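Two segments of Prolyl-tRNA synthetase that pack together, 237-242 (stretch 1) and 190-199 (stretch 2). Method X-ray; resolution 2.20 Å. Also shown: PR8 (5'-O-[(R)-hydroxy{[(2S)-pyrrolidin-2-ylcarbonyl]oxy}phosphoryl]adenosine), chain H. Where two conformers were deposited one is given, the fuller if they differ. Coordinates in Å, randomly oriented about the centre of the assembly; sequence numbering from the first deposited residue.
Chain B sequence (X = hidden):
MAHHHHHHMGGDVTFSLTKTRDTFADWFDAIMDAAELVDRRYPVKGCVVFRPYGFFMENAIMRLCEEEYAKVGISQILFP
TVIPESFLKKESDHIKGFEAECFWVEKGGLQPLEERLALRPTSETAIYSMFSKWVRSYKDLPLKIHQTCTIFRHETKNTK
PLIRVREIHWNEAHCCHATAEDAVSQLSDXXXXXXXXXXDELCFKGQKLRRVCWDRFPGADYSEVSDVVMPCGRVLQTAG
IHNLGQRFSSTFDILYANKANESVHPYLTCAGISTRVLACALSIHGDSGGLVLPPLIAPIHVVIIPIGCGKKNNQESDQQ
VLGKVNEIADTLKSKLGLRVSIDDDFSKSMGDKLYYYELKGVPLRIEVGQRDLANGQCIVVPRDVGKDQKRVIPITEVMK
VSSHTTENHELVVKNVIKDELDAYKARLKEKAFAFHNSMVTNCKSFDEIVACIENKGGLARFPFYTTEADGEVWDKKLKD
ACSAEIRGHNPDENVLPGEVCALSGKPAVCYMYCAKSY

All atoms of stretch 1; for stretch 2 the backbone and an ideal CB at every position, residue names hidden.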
# COMPACT_ATOMS: atom_id res chain seq x y z
N GLN B 237 -23.23 -4.48 4.41
CA GLN B 237 -22.41 -4.22 5.60
C GLN B 237 -21.04 -3.77 5.13
O GLN B 237 -20.30 -4.55 4.53
CB GLN B 237 -22.28 -5.44 6.51
CG GLN B 237 -21.46 -5.16 7.77
CD GLN B 237 -21.18 -6.39 8.60
OE1 GLN B 237 -22.08 -7.19 8.87
NE2 GLN B 237 -19.94 -6.54 9.04
N THR B 238 -20.71 -2.53 5.44
CA THR B 238 -19.58 -1.83 4.83
C THR B 238 -18.53 -1.42 5.87
O THR B 238 -17.43 -1.01 5.52
CB THR B 238 -20.11 -0.62 4.05
OG1 THR B 238 -21.05 -1.10 3.07
CG2 THR B 238 -19.01 0.17 3.35
N ALA B 239 -18.87 -1.52 7.15
CA ALA B 239 -17.88 -1.45 8.21
C ALA B 239 -18.27 -2.46 9.28
O ALA B 239 -19.45 -2.67 9.53
CB ALA B 239 -17.82 -0.06 8.81
N GLY B 240 -17.26 -3.08 9.88
CA GLY B 240 -17.46 -3.94 11.04
C GLY B 240 -16.51 -3.52 12.13
O GLY B 240 -15.30 -3.51 11.94
N ILE B 241 -17.08 -3.14 13.27
CA ILE B 241 -16.32 -2.59 14.39
C ILE B 241 -16.69 -3.37 15.66
O ILE B 241 -17.84 -3.34 16.09
CB ILE B 241 -16.61 -1.07 14.52
CG1 ILE B 241 -15.91 -0.32 13.38
CG2 ILE B 241 -16.17 -0.52 15.86
CD1 ILE B 241 -16.30 1.15 13.25
N HIS B 242 -15.72 -4.06 16.25
CA HIS B 242 -16.01 -5.08 17.27
C HIS B 242 -15.27 -4.91 18.59
O HIS B 242 -14.09 -4.57 18.62
CB HIS B 242 -15.69 -6.45 16.70
CG HIS B 242 -16.20 -6.65 15.31
ND1 HIS B 242 -17.51 -7.00 15.05
CD2 HIS B 242 -15.61 -6.50 14.10
CE1 HIS B 242 -17.69 -7.07 13.75
NE2 HIS B 242 -16.55 -6.77 13.15
N UNK B 190 -12.65 4.45 16.04
CA UNK B 190 -12.87 3.75 14.77
C UNK B 190 -14.01 4.43 14.00
O UNK B 190 -13.88 4.69 12.81
CB UNK B 190 -13.19 2.27 15.01
N UNK B 191 -15.12 4.72 14.69
CA UNK B 191 -16.26 5.40 14.05
C UNK B 191 -15.92 6.78 13.51
O UNK B 191 -16.43 7.17 12.46
CB UNK B 191 -17.41 5.53 15.05
N UNK B 192 -15.05 7.52 14.20
CA UNK B 192 -14.57 8.80 13.67
C UNK B 192 -13.93 8.63 12.29
O UNK B 192 -14.15 9.44 11.39
CB UNK B 192 -13.56 9.43 14.64
N UNK B 193 -13.14 7.58 12.12
CA UNK B 193 -12.45 7.35 10.85
C UNK B 193 -13.42 6.92 9.75
O UNK B 193 -13.29 7.36 8.61
CB UNK B 193 -11.36 6.29 11.03
N UNK B 194 -14.39 6.09 10.09
CA UNK B 194 -15.44 5.70 9.16
C UNK B 194 -16.23 6.93 8.65
O UNK B 194 -16.46 7.04 7.44
CB UNK B 194 -16.39 4.70 9.83
N UNK B 195 -16.62 7.83 9.54
CA UNK B 195 -17.37 9.03 9.12
C UNK B 195 -16.55 9.92 8.20
O UNK B 195 -17.06 10.44 7.22
CB UNK B 195 -17.81 9.83 10.34
N UNK B 196 -15.27 10.10 8.51
CA UNK B 196 -14.36 10.82 7.63
C UNK B 196 -14.28 10.19 6.24
O UNK B 196 -14.33 10.89 5.23
CB UNK B 196 -12.97 10.87 8.26
N UNK B 197 -14.11 8.87 6.19
CA UNK B 197 -13.96 8.19 4.89
C UNK B 197 -15.27 8.20 4.13
O UNK B 197 -15.32 8.65 2.98
CB UNK B 197 -13.48 6.75 5.08
N UNK B 198 -16.32 7.70 4.77
CA UNK B 198 -17.60 7.45 4.10
C UNK B 198 -18.30 8.76 3.73
O UNK B 198 -18.77 8.93 2.60
CB UNK B 198 -18.51 6.61 4.99
N UNK B 199 -18.40 9.67 4.70
CA UNK B 199 -19.23 10.88 4.56
C UNK B 199 -18.46 12.14 4.12
O UNK B 199 -18.80 12.74 3.11
CB UNK B 199 -19.92 11.17 5.89
C PR8 H . -13.98 -8.40 10.78
N PR8 H . -11.78 -8.90 11.65
O PR8 H . -13.70 -9.24 9.93
P PR8 H . -16.14 -7.99 9.62
N1 PR8 H . -16.28 -9.36 0.01
C2 PR8 H . -15.99 -8.07 0.19
N3 PR8 H . -15.97 -7.52 1.41
C4 PR8 H . -16.24 -8.24 2.50
C5 PR8 H . -16.55 -9.58 2.34
C6 PR8 H . -16.57 -10.14 1.06
N6 PR8 H . -16.86 -11.43 0.90
N7 PR8 H . -16.78 -10.08 3.55
C8 PR8 H . -16.61 -9.09 4.44
N9 PR8 H . -16.29 -7.96 3.80
CA PR8 H . -12.96 -8.04 11.86
CB PR8 H . -12.51 -6.61 11.66
CD PR8 H . -10.61 -8.04 11.65
CG PR8 H . -11.12 -6.74 11.01
C1' PR8 H . -16.03 -6.65 4.47
O10 PR8 H . -15.17 -7.74 10.88
O1P PR8 H . -16.74 -9.36 9.61
C2' PR8 H . -17.31 -6.05 5.10
O2' PR8 H . -17.35 -4.63 4.89
O2P PR8 H . -17.29 -6.88 9.76
C3' PR8 H . -17.10 -6.27 6.58
O3' PR8 H . -17.85 -5.33 7.35
C4' PR8 H . -15.62 -5.94 6.62
O4' PR8 H . -15.10 -6.81 5.59
C5' PR8 H . -15.07 -6.26 8.00
O5' PR8 H . -15.30 -7.62 8.31

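Stretch 2 is a helix that runs nearly antiparallel to the strand of stretch 1, with the axes 10.1 Å apart at closest approach. Ala 239 and Ile 241 point their CB atoms at the helix, while His 242 points away and its NE2 donates a hydrogen bond to O10 of PR8 (2.8 Å). Gly 240 leaves room on that ligand side: an ideal CB there would lie 1.7 Å from O2P of PR8. The helix therefore meets a mostly apolar surface.

Position 190 points its CB toward the strand, and that ideal CB lies 3.7 Å from CD1 of Ile 241. An aliphatic or aromatic side chain would suit. The residue is Tyr 190. Its CB packs on Ile 241 CD1, and its ring lies oblique to Ile 241 CG2.

At 191 the CB points sideways, 4.9 Å from Ile 241 CD1. A small residue would leave that methyl group uncovered on this side, whereas a long or flat apolar one could bend back over it. Trp 191 does so with chi1 at -81°. Ile 241 CD1 sits over the face of its five-membered ring, 3.6 Å from the centroid and 12° off the normal, a CH-pi contact.

Positions 192 and 193 have nothing of the strand within 5.5 Å of their ideal CB atoms, so stretch 1 sets no preference. They are Lys 192 and Val 193, neither of which touches the strand.

Position 194 points toward the strand, with its ideal CB 4.9 Å from Ile 241 CD1 and 5.1 Å from Ala 239 CB. A medium-sized aliphatic such as valine, leucine or isoleucine would suit the gap. Ile 194 fills it: its CG1 lies 3.9 Å from Ile 241 CD1 and 4.2 Å from Ala 239 CB.

Positions 195, 196 and 197 are out of reach of stretch 1, which leaves their choice open. They are Asp 195, Thr 196 and Ile 197.

Position 198 points toward the strand across a wider gap, with CA 9.5 Å from the CA of Thr 238. A small side chain would fall short; a long apolar or aromatic one could reach. Phe 198 spans it. Its CZ lies 3.6 Å from Thr 238 CG2 and 4.0 Å from Ala 239 CB. Thr 238 O approaches the ring edge, 3.5 Å from CZ.

Position 199 is out of reach, and many residues would do. It is Ser 199.

No hydrogen bond joins the two stretches.

Stretch 2 190-199: YWKVIDTIFS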
# COMPACT_ATOMS: atom_id res chain seq x y z
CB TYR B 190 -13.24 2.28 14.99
CG TYR B 190 -12.18 1.36 15.58
CD1 TYR B 190 -10.84 1.43 15.22
CD2 TYR B 190 -12.56 0.35 16.46
CE1 TYR B 190 -9.90 0.53 15.76
CE2 TYR B 190 -11.65 -0.53 16.99
CZ TYR B 190 -10.33 -0.45 16.64
OH TYR B 190 -9.45 -1.36 17.20
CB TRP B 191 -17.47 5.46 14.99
CG TRP B 191 -18.23 4.17 14.99
CD1 TRP B 191 -18.31 3.27 16.00
CD2 TRP B 191 -18.97 3.63 13.90
NE1 TRP B 191 -19.07 2.19 15.61
CE2 TRP B 191 -19.49 2.39 14.32
CE3 TRP B 191 -19.25 4.07 12.59
CZ2 TRP B 191 -20.28 1.59 13.50
CZ3 TRP B 191 -20.02 3.28 11.77
CH2 TRP B 191 -20.53 2.05 12.23
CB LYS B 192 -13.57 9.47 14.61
CG LYS B 192 -14.16 10.58 15.47
CD LYS B 192 -14.92 10.04 16.66
CE LYS B 192 -15.11 11.11 17.73
NZ LYS B 192 -13.81 11.43 18.38
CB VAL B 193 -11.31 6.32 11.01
CG1 VAL B 193 -10.67 6.02 9.66
CG2 VAL B 193 -10.27 6.87 11.98
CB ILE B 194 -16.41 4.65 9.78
CG1 ILE B 194 -15.67 3.35 10.10
CG2 ILE B 194 -17.60 4.36 8.86
CD1 ILE B 194 -14.76 2.86 9.01
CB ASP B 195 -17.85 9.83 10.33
CG ASP B 195 -19.11 10.61 10.04
OD1 ASP B 195 -20.16 9.97 9.82
OD2 ASP B 195 -19.07 11.85 10.05
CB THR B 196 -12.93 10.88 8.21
OG1 THR B 196 -12.96 11.53 9.48
CG2 THR B 196 -12.00 11.63 7.26
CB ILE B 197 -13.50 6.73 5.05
CG1 ILE B 197 -12.12 6.65 5.70
CG2 ILE B 197 -13.47 6.03 3.69
CD1 ILE B 197 -11.80 5.25 6.27
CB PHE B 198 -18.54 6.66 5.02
CG PHE B 198 -18.17 5.20 5.22
CD1 PHE B 198 -16.88 4.72 5.05
CD2 PHE B 198 -19.16 4.30 5.64
CE1 PHE B 198 -16.58 3.37 5.27
CE2 PHE B 198 -18.87 2.96 5.85
CZ PHE B 198 -17.57 2.49 5.68
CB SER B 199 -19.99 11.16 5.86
OG SER B 199 -20.95 10.13 6.09
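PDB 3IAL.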